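PDB 1YNB: 5'-deoxynucleotidase from Archaeoglobus fulgidus, which probably hydrolyses 2'-deoxyribonucleoside 5'-phosphates to the deoxyribonucleoside and phosphate, as a metal-dependent homodimeric enzyme of the HD-domain superfamily. Local coordinates for residues N43-A46 with A47-F51; D124-E127 with L128-G132; K152-A155 with A156-I159; Y160-L163 with M164-K167. One frame throughout, in Å; residues are numbered along the deposited sequence.

Contact 1: N43-A46 with A47-F51; sequences NFRA and AIIAF. Unlike the reference sequence in segment 43-46: Asn43 (reference Ser).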
loop_
_atom_site.group_PDB
_atom_site.type_symbol
_atom_site.label_atom_id
_atom_site.label_comp_id
_atom_site.label_asym_id
_atom_site.label_seq_id
_atom_site.Cartn_x
_atom_site.Cartn_y
_atom_site.Cartn_z
ATOM N N ASN A 43 1.943 -1.811 13.277
ATOM C CA ASN A 43 2.051 -3.219 13.760
ATOM C C ASN A 43 2.515 -4.154 12.649
ATOM O O ASN A 43 3.283 -5.105 12.876
ATOM C CB ASN A 43 0.703 -3.717 14.245
ATOM C CG ASN A 43 0.189 -2.951 15.433
ATOM O OD1 ASN A 43 -1.028 -2.833 15.618
ATOM N ND2 ASN A 43 1.097 -2.444 16.264
ATOM N N PHE A 44 2.007 -3.913 11.446
ATOM C CA PHE A 44 2.407 -4.699 10.293
ATOM C C PHE A 44 3.904 -4.679 10.131
ATOM O O PHE A 44 4.555 -5.735 10.091
ATOM C CB PHE A 44 1.755 -4.139 8.999
ATOM C CG PHE A 44 2.337 -4.695 7.720
ATOM C CD1 PHE A 44 2.040 -6.023 7.307
ATOM C CD2 PHE A 44 3.198 -3.917 6.921
ATOM C CE1 PHE A 44 2.591 -6.531 6.150
ATOM C CE2 PHE A 44 3.761 -4.439 5.738
ATOM C CZ PHE A 44 3.447 -5.770 5.358
ATOM N N ARG A 45 4.479 -3.475 9.994
ATOM C CA ARG A 45 5.902 -3.450 9.771
ATOM C C ARG A 45 6.693 -3.810 11.023
ATOM O O ARG A 45 7.765 -4.404 10.905
ATOM C CB ARG A 45 6.373 -2.107 9.203
ATOM C CG ARG A 45 7.845 -2.148 8.833
ATOM C CD ARG A 45 8.289 -1.073 7.868
ATOM N NE ARG A 45 8.092 0.275 8.421
ATOM C CZ ARG A 45 8.588 1.378 7.854
ATOM N NH1 ARG A 45 9.304 1.294 6.751
ATOM N NH2 ARG A 45 8.333 2.571 8.375
ATOM N N ALA A 46 6.161 -3.485 12.199
ATOM C CA ALA A 46 6.891 -3.827 13.414
ATOM C C ALA A 46 6.964 -5.367 13.508
ATOM O O ALA A 46 7.982 -5.909 13.984
ATOM C CB ALA A 46 6.183 -3.268 14.631
ATOM N N ALA A 47 5.894 -6.039 13.082
ATOM C CA ALA A 47 5.891 -7.512 13.115
ATOM C C ALA A 47 6.964 -8.065 12.214
ATOM O O ALA A 47 7.724 -8.951 12.620
ATOM C CB ALA A 47 4.494 -8.067 12.768
ATOM N N ILE A 48 7.084 -7.544 10.989
ATOM C CA ILE A 48 8.125 -7.985 10.099
ATOM C C ILE A 48 9.502 -7.662 10.708
ATOM O O ILE A 48 10.436 -8.489 10.688
ATOM C CB ILE A 48 7.907 -7.351 8.699
ATOM C CG1 ILE A 48 6.624 -7.950 8.095
ATOM C CG2 ILE A 48 9.111 -7.591 7.756
ATOM C CD1 ILE A 48 6.194 -7.287 6.803
ATOM N N ILE A 49 9.659 -6.469 11.277
ATOM C CA ILE A 49 10.946 -6.172 11.902
ATOM C C ILE A 49 11.271 -7.144 13.064
ATOM O O ILE A 49 12.427 -7.536 13.220
ATOM C CB ILE A 49 10.954 -4.737 12.454
ATOM C CG1 ILE A 49 10.948 -3.772 11.232
ATOM C CG2 ILE A 49 12.217 -4.476 13.290
ATOM C CD1 ILE A 49 10.762 -2.238 11.659
ATOM N N ALA A 50 10.260 -7.491 13.864
ATOM C CA ALA A 50 10.477 -8.374 15.019
ATOM C C ALA A 50 10.969 -9.742 14.525
ATOM O O ALA A 50 11.852 -10.349 15.142
ATOM C CB ALA A 50 9.210 -8.511 15.829
ATOM N N PHE A 51 10.405 -10.195 13.410
ATOM C CA PHE A 51 10.802 -11.448 12.753
ATOM C C PHE A 51 12.292 -11.314 12.402
ATOM O O PHE A 51 13.117 -12.171 12.739
ATOM C CB PHE A 51 9.981 -11.625 11.489
ATOM C CG PHE A 51 10.314 -12.853 10.705
ATOM C CD1 PHE A 51 9.823 -14.099 11.107
ATOM C CD2 PHE A 51 11.090 -12.765 9.560
ATOM C CE1 PHE A 51 10.103 -15.254 10.361
ATOM C CE2 PHE A 51 11.382 -13.905 8.804
ATOM C CZ PHE A 51 10.866 -15.160 9.230
#
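Four successive i to i+4 backbone hydrogen bonds, Ala47 N to Asn43 O, Ile48 N to Phe44 O, Ile49 N to Arg45 O and Ala50 N to Ala46 O, wind residues 43-51 into unbroken alpha helix. On one side of it Phe44 and Ile48 run side by side and point the same way. The Ile48 CD1 methyl sits over a face of the Phe44 ring, 3.9 Å from its centroid and 29° off the normal, a CH-pi contact. It is shifted toward the far rim, so that Phe44 CZ is the ring atom nearest to Ile48 CD1, at 3.5 Å. An extended Ile48 chain (chi2 173°) carries the methyl out over the ring. One residue further round, the aliphatic start of Arg45 meets Ile49, with Arg45 CG 4.1 Å from Ile49 CD1. The Arg45 chain then bends at chi3 (61°), and its guanidinium leaves the helix for Glu127 and Glu134 and for the carbonyl oxygen of Ile14 in the second subunit. Asn43, a serine in the reference sequence, hydrogen-bonds through ND2 to Asp75 OD2. Ala47 gives a small surface against Ala71 and Leu72 of helix 61-73. A buried helix that carries His42, brings it close to His74, Asp75 and Asp124, and packs on the dimer mate is consistent with the core of an HD domain.

Contact 2: D124-E127 with L128-G132; sequences DKLE and LAFQG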
loop_
_atom_site.group_PDB
_atom_site.type_symbol
_atom_site.label_atom_id
_atom_site.label_comp_id
_atom_site.label_asym_id
_atom_site.label_seq_id
_atom_site.Cartn_x
_atom_site.Cartn_y
_atom_site.Cartn_z
ATOM N N ASP A 124 9.055 -2.241 17.853
ATOM C CA ASP A 124 8.103 -1.132 18.010
ATOM C C ASP A 124 8.906 0.160 17.835
ATOM O O ASP A 124 8.558 1.026 17.020
ATOM C CB ASP A 124 7.497 -1.193 19.424
ATOM C CG ASP A 124 6.610 0.001 19.752
ATOM O OD1 ASP A 124 6.506 0.347 20.947
ATOM O OD2 ASP A 124 5.989 0.599 18.835
ATOM N N LYS A 125 9.984 0.290 18.591
ATOM C CA LYS A 125 10.840 1.497 18.498
ATOM C C LYS A 125 11.588 1.635 17.164
ATOM O O LYS A 125 11.769 2.740 16.638
ATOM C CB LYS A 125 11.865 1.481 19.641
ATOM C CG LYS A 125 11.231 1.520 21.005
ATOM C CD LYS A 125 12.361 1.532 22.035
ATOM C CE LYS A 125 11.956 0.926 23.360
ATOM N NZ LYS A 125 13.233 0.533 24.055
ATOM N N LEU A 126 12.074 0.538 16.610
ATOM C CA LEU A 126 12.762 0.620 15.335
ATOM C C LEU A 126 11.771 1.014 14.237
ATOM O O LEU A 126 12.160 1.742 13.314
ATOM C CB LEU A 126 13.383 -0.717 14.909
ATOM C CG LEU A 126 14.885 -0.944 15.054
ATOM C CD1 LEU A 126 15.236 -2.231 14.279
ATOM C CD2 LEU A 126 15.715 0.242 14.486
ATOM N N GLU A 127 10.553 0.471 14.287
ATOM C CA GLU A 127 9.549 0.794 13.264
ATOM C C GLU A 127 9.330 2.332 13.281
ATOM O O GLU A 127 9.254 3.016 12.210
ATOM C CB GLU A 127 8.243 0.062 13.537
ATOM C CG GLU A 127 7.323 -0.086 12.291
ATOM C CD GLU A 127 6.673 1.234 11.826
ATOM O OE1 GLU A 127 6.188 2.021 12.686
ATOM O OE2 GLU A 127 6.631 1.457 10.588
ATOM N N LEU A 128 9.173 2.855 14.485
ATOM C CA LEU A 128 8.987 4.308 14.670
ATOM C C LEU A 128 10.167 5.080 14.100
ATOM O O LEU A 128 9.972 6.089 13.396
ATOM C CB LEU A 128 8.828 4.638 16.167
ATOM C CG LEU A 128 8.800 6.126 16.557
ATOM C CD1 LEU A 128 7.545 6.825 16.005
ATOM C CD2 LEU A 128 8.760 6.177 18.042
ATOM N N ALA A 129 11.399 4.638 14.372
ATOM C CA ALA A 129 12.574 5.328 13.831
ATOM C C ALA A 129 12.560 5.291 12.292
ATOM O O ALA A 129 12.855 6.288 11.637
ATOM C CB ALA A 129 13.903 4.692 14.374
ATOM N N PHE A 130 12.238 4.144 11.691
ATOM C CA PHE A 130 12.180 4.090 10.223
ATOM C C PHE A 130 11.104 5.070 9.688
ATOM O O PHE A 130 11.344 5.769 8.688
ATOM C CB PHE A 130 11.797 2.678 9.720
ATOM C CG PHE A 130 12.987 1.815 9.432
ATOM C CD1 PHE A 130 13.656 1.165 10.473
ATOM C CD2 PHE A 130 13.440 1.663 8.131
ATOM C CE1 PHE A 130 14.787 0.346 10.188
ATOM C CE2 PHE A 130 14.536 0.877 7.827
ATOM C CZ PHE A 130 15.224 0.200 8.867
ATOM N N GLN A 131 9.954 5.109 10.358
ATOM C CA GLN A 131 8.843 5.961 9.914
ATOM C C GLN A 131 9.221 7.440 10.133
ATOM O O GLN A 131 8.810 8.324 9.360
ATOM C CB GLN A 131 7.551 5.618 10.647
ATOM C CG GLN A 131 6.316 6.376 10.083
ATOM C CD GLN A 131 6.057 6.133 8.590
ATOM O OE1 GLN A 131 5.544 5.071 8.205
ATOM N NE2 GLN A 131 6.392 7.124 7.745
ATOM N N GLY A 132 10.036 7.678 11.147
ATOM C CA GLY A 132 10.519 9.038 11.426
ATOM C C GLY A 132 11.441 9.520 10.299
ATOM O O GLY A 132 11.343 10.677 9.831
#
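Glu127 and Leu128 touch where Glu127 CB lies 3.1 Å from Leu128 N, a closeness set by the peptide link. CG stands anti to the backbone N (chi1 -159°), and a bend at chi2 (-71°) folds the carboxylate back toward the helix, with Glu127 CG, CD and OE1 at 4.1, 4.0 and 3.6 Å from Leu128 N. At the tip, OE1 accepts from His42 ND1, while OE2 forms salt bridges with Arg45 and with Lys21 of the second subunit. Were this glutamate an alanine, His42 ND1 would probably lose its acceptor, leaving the ring less firmly oriented, and both cations would lose a carboxylate. Further on, Phe130 CD1 comes edge-on to Leu126 O at 3.3 Å, the oxygen near the ring plane and also the acceptor of the Phe130 N-H. Asp124 belongs with His42, His74 and Asp75 to a set consistent with an HD-type metal site, in which Glu127 would be a second-shell partner of His42. Helix 117-135 packs against both helix 39-56 and helix 154-166: Leu126 and Phe130 touch both, Ala129 meets helix 154-166, and Glu127 and Gln131 meet helix 39-56, while Phe130 lies edge-to-face with His15 of the second subunit.

Contact 3: K152-A155 with A156-I159; sequences KTDA and AKEI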
loop_
_atom_site.group_PDB
_atom_site.type_symbol
_atom_site.label_atom_id
_atom_site.label_comp_id
_atom_site.label_asym_id
_atom_site.label_seq_id
_atom_site.Cartn_x
_atom_site.Cartn_y
_atom_site.Cartn_z
ATOM N N LYS A 152 17.362 -2.445 22.984
ATOM C CA LYS A 152 17.993 -3.394 23.897
ATOM C C LYS A 152 18.851 -4.434 23.202
ATOM O O LYS A 152 19.910 -4.800 23.732
ATOM C CB LYS A 152 16.934 -4.129 24.722
ATOM C CG LYS A 152 15.961 -3.272 25.525
ATOM C CD LYS A 152 14.896 -4.193 26.135
ATOM C CE LYS A 152 13.585 -3.475 26.482
ATOM N NZ LYS A 152 12.415 -4.427 26.603
ATOM N N THR A 153 18.429 -4.919 22.036
ATOM C CA THR A 153 19.196 -5.960 21.349
ATOM C C THR A 153 20.288 -5.473 20.416
ATOM O O THR A 153 20.197 -4.388 19.846
ATOM C CB THR A 153 18.284 -6.927 20.555
ATOM O OG1 THR A 153 17.784 -6.283 19.364
ATOM C CG2 THR A 153 17.116 -7.358 21.417
ATOM N N ASP A 154 21.342 -6.274 20.271
ATOM C CA ASP A 154 22.440 -5.898 19.403
ATOM C C ASP A 154 21.977 -5.854 17.952
ATOM O O ASP A 154 22.511 -5.090 17.151
ATOM C CB ASP A 154 23.596 -6.894 19.505
ATOM C CG ASP A 154 24.389 -6.755 20.813
ATOM O OD1 ASP A 154 24.219 -5.754 21.559
ATOM O OD2 ASP A 154 25.197 -7.674 21.072
ATOM N N ALA A 155 21.022 -6.714 17.603
ATOM C CA ALA A 155 20.525 -6.753 16.233
ATOM C C ALA A 155 19.794 -5.440 15.909
ATOM O O ALA A 155 19.955 -4.884 14.828
ATOM C CB ALA A 155 19.568 -7.931 16.054
ATOM N N ALA A 156 18.985 -4.975 16.852
ATOM C CA ALA A 156 18.221 -3.746 16.665
ATOM C C ALA A 156 19.221 -2.571 16.605
ATOM O O ALA A 156 19.100 -1.683 15.766
ATOM C CB ALA A 156 17.224 -3.559 17.815
ATOM N N LYS A 157 20.225 -2.579 17.481
ATOM C CA LYS A 157 21.209 -1.496 17.479
ATOM C C LYS A 157 21.964 -1.409 16.156
ATOM O O LYS A 157 22.231 -0.318 15.651
ATOM C CB LYS A 157 22.195 -1.668 18.649
ATOM C CG LYS A 157 21.596 -1.289 20.003
ATOM C CD LYS A 157 22.561 -1.654 21.147
ATOM C CE LYS A 157 21.939 -1.361 22.516
ATOM N NZ LYS A 157 22.810 -1.891 23.631
ATOM N N GLU A 158 22.292 -2.547 15.567
ATOM C CA GLU A 158 23.026 -2.553 14.310
ATOM C C GLU A 158 22.144 -1.998 13.169
ATOM O O GLU A 158 22.583 -1.156 12.366
ATOM C CB GLU A 158 23.491 -3.992 14.009
ATOM C CG GLU A 158 24.331 -4.184 12.732
ATOM C CD GLU A 158 25.087 -5.547 12.665
ATOM O OE1 GLU A 158 24.619 -6.570 13.235
ATOM O OE2 GLU A 158 26.160 -5.598 12.013
ATOM N N ILE A 159 20.902 -2.463 13.109
ATOM C CA ILE A 159 19.974 -1.997 12.059
ATOM C C ILE A 159 19.743 -0.482 12.221
ATOM O O ILE A 159 19.727 0.263 11.257
ATOM C CB ILE A 159 18.623 -2.741 12.172
ATOM C CG1 ILE A 159 18.803 -4.183 11.691
ATOM C CG2 ILE A 159 17.540 -2.083 11.269
ATOM C CD1 ILE A 159 17.541 -4.991 11.874
HETATM O O HOH W 1 22.666 -4.578 23.702
#
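Thr153 lays its hydroxyl over the first turn of the helix, where OG1 is 3.2 Å from the Ala156 CB methyl and accepts a hydrogen bond from Ala156 N at 3.1 Å. This is an N-cap: OG1, placed between the backbone N and the carbonyl carbon (chi1 74°), reaches an N-H of the first turn, whose i-4 carbonyl, that of Lys152, is taken by a water. Beside it, Lys157 runs extended along the outside of the turn. Its CG passes 3.4 Å from Thr153 O, the same oxygen that takes the Lys157 N-H, and its ammonium ends near the chain entering the helix. There the water joins three groups, donating to Lys152 O and to Asp154 OD1 and accepting from Lys157 NZ at 2.7 Å. The charged atoms Asp154 OD1 and Lys157 NZ remain 4.6 Å apart, linked through that water. Inward, Ala155 and Ala156 pack on Leu53 of helix 39-56, and Asp122 of helix 117-135 receives the N-H groups of Lys152 and Thr153. The polar groups thus cap the helix start while the alanines pack inward, and the Asp154 carboxylate would be expected to suit the positive end of the helix dipole.

Contact 4: Y160-L163 with M164-K167; sequences YRVL and MERK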
loop_
_atom_site.group_PDB
_atom_site.type_symbol
_atom_site.label_atom_id
_atom_site.label_comp_id
_atom_site.label_asym_id
_atom_site.label_seq_id
_atom_site.Cartn_x
_atom_site.Cartn_y
_atom_site.Cartn_z
ATOM N N TYR A 160 19.526 -0.051 13.451
ATOM C CA TYR A 160 19.310 1.367 13.747
ATOM C C TYR A 160 20.529 2.199 13.309
ATOM O O TYR A 160 20.392 3.265 12.699
ATOM C CB TYR A 160 19.085 1.536 15.249
ATOM C CG TYR A 160 18.922 2.955 15.703
ATOM C CD1 TYR A 160 17.821 3.712 15.300
ATOM C CD2 TYR A 160 19.871 3.561 16.524
ATOM C CE1 TYR A 160 17.668 5.028 15.705
ATOM C CE2 TYR A 160 19.726 4.907 16.940
ATOM C CZ TYR A 160 18.617 5.625 16.524
ATOM O OH TYR A 160 18.439 6.935 16.946
ATOM N N ARG A 161 21.724 1.718 13.625
ATOM C CA ARG A 161 22.926 2.458 13.251
ATOM C C ARG A 161 22.983 2.690 11.742
ATOM O O ARG A 161 23.296 3.794 11.290
ATOM C CB ARG A 161 24.204 1.718 13.723
ATOM C CG ARG A 161 25.476 2.478 13.322
ATOM C CD ARG A 161 26.751 1.843 13.805
ATOM N NE ARG A 161 27.906 2.680 13.465
ATOM C CZ ARG A 161 29.174 2.292 13.612
ATOM N NH1 ARG A 161 29.450 1.084 14.093
ATOM N NH2 ARG A 161 30.173 3.108 13.294
ATOM N N VAL A 162 22.691 1.652 10.950
ATOM C CA VAL A 162 22.726 1.802 9.501
ATOM C C VAL A 162 21.569 2.695 9.018
ATOM O O VAL A 162 21.765 3.494 8.102
ATOM C CB VAL A 162 22.705 0.415 8.784
ATOM C CG1 VAL A 162 22.614 0.577 7.256
ATOM C CG2 VAL A 162 24.008 -0.320 9.129
ATOM N N LEU A 163 20.390 2.561 9.637
ATOM C CA LEU A 163 19.223 3.391 9.279
ATOM C C LEU A 163 19.644 4.862 9.367
ATOM O O LEU A 163 19.367 5.657 8.459
ATOM C CB LEU A 163 18.090 3.203 10.288
ATOM C CG LEU A 163 16.592 3.541 10.102
ATOM C CD1 LEU A 163 16.060 4.242 11.363
ATOM C CD2 LEU A 163 16.299 4.254 8.793
ATOM N N MET A 164 20.265 5.218 10.489
ATOM C CA MET A 164 20.664 6.611 10.705
ATOM C C MET A 164 21.913 7.053 9.951
ATOM O O MET A 164 22.108 8.264 9.730
ATOM C CB MET A 164 20.791 6.884 12.211
ATOM C CG MET A 164 19.488 6.598 13.039
ATOM S SD MET A 164 18.031 7.550 12.469
ATOM C CE MET A 164 18.325 9.163 13.376
ATOM N N GLU A 165 22.769 6.107 9.558
ATOM C CA GLU A 165 23.950 6.460 8.773
ATOM C C GLU A 165 23.462 6.829 7.377
ATOM O O GLU A 165 23.917 7.806 6.789
ATOM C CB GLU A 165 24.902 5.278 8.612
ATOM C CG GLU A 165 25.658 4.897 9.862
ATOM C CD GLU A 165 26.651 3.779 9.582
ATOM O OE1 GLU A 165 26.229 2.691 9.091
ATOM O OE2 GLU A 165 27.854 4.003 9.845
ATOM N N ARG A 166 22.521 6.038 6.863
ATOM C CA ARG A 166 22.009 6.245 5.518
ATOM C C ARG A 166 20.965 7.346 5.386
ATOM O O ARG A 166 21.028 8.124 4.426
ATOM C CB ARG A 166 21.367 4.952 4.969
ATOM C CG ARG A 166 22.288 3.742 4.839
ATOM C CD ARG A 166 21.526 2.502 4.258
ATOM N NE ARG A 166 21.021 2.703 2.886
ATOM C CZ ARG A 166 19.752 2.978 2.561
ATOM N NH1 ARG A 166 18.828 3.083 3.503
ATOM N NH2 ARG A 166 19.411 3.169 1.275
ATOM N N LYS A 167 20.029 7.391 6.342
ATOM C CA LYS A 167 18.886 8.309 6.324
ATOM C C LYS A 167 18.407 8.440 4.886
ATOM O O LYS A 167 18.240 9.519 4.345
ATOM C CB LYS A 167 19.235 9.670 6.919
ATOM C CG LYS A 167 19.397 9.636 8.432
ATOM C CD LYS A 167 19.357 11.051 9.023
ATOM C CE LYS A 167 19.735 11.071 10.500
ATOM N NZ LYS A 167 21.184 10.838 10.704
#
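The Tyr160 ring receives Met164 over one of its faces, with the CG methylene of the methionine 3.6 Å above the ring plane and displaced toward the rim. This CH-pi contact brings Met164 CG to 3.6 Å from Tyr160 CE1. The sulfur stands oblique to the ring, with Met164 SD 4.9 Å from the Tyr160 centroid, a Met-aromatic contact made possible by the bend at chi2 (-58°). SD also meets Leu163 CD1 at 4.0 Å. At the far end of the ring, Tyr160 OH hydrogen-bonds to the Ala146 backbone oxygen. A leucine in place of Tyr160 would probably leave Ala146 O without this partner and Met164 less restrained in its rotation. The second pair of flat groups, the Arg161 guanidinium and Glu165 carboxylate, have planes 43° apart. Their ion pair is long, 3.9 Å from Arg161 NE to Glu165 OE2, and no N-H points at the oxygen. These are i to i+4 pairs on the last turns of helix 154-166, whose inner side, through Leu163, packs on Ala129, Phe130 and Val133 of helix 117-135. Val162 CG1 touches Arg166 CD at 3.7 Å, where the arginine chain sets out toward Val11 of the second subunit. Past the helix end Lys167 takes a positive phi, and its NZ folds back to donate to Met164 O at 2.9 Å, in the carbonyl plane on a lone pair.

How the contacts relate
The four contacts follow one another along the chain on three helices: contact 1 on helix 39-56, contact 2 on helix 117-135, and contacts 3 and 4 at the start and end of helix 154-166. Contacts 1 and 2, with centres about 10 Å apart, touch near the putative HD-type site, where Ile49 CD1 packs on Glu127 CA. Contact 2 also meets both later ones, through Leu126 on Ile159 and Ala129 on Leu163, so helix 117-135 packs on both other helices, and helix 154-166 meets helix 39-56 directly through Leu53. Contacts 1 and 4 lie about 18 Å apart between centres and do not touch. All four reach the second subunit, which ties this all-helical arrangement to the homodimer.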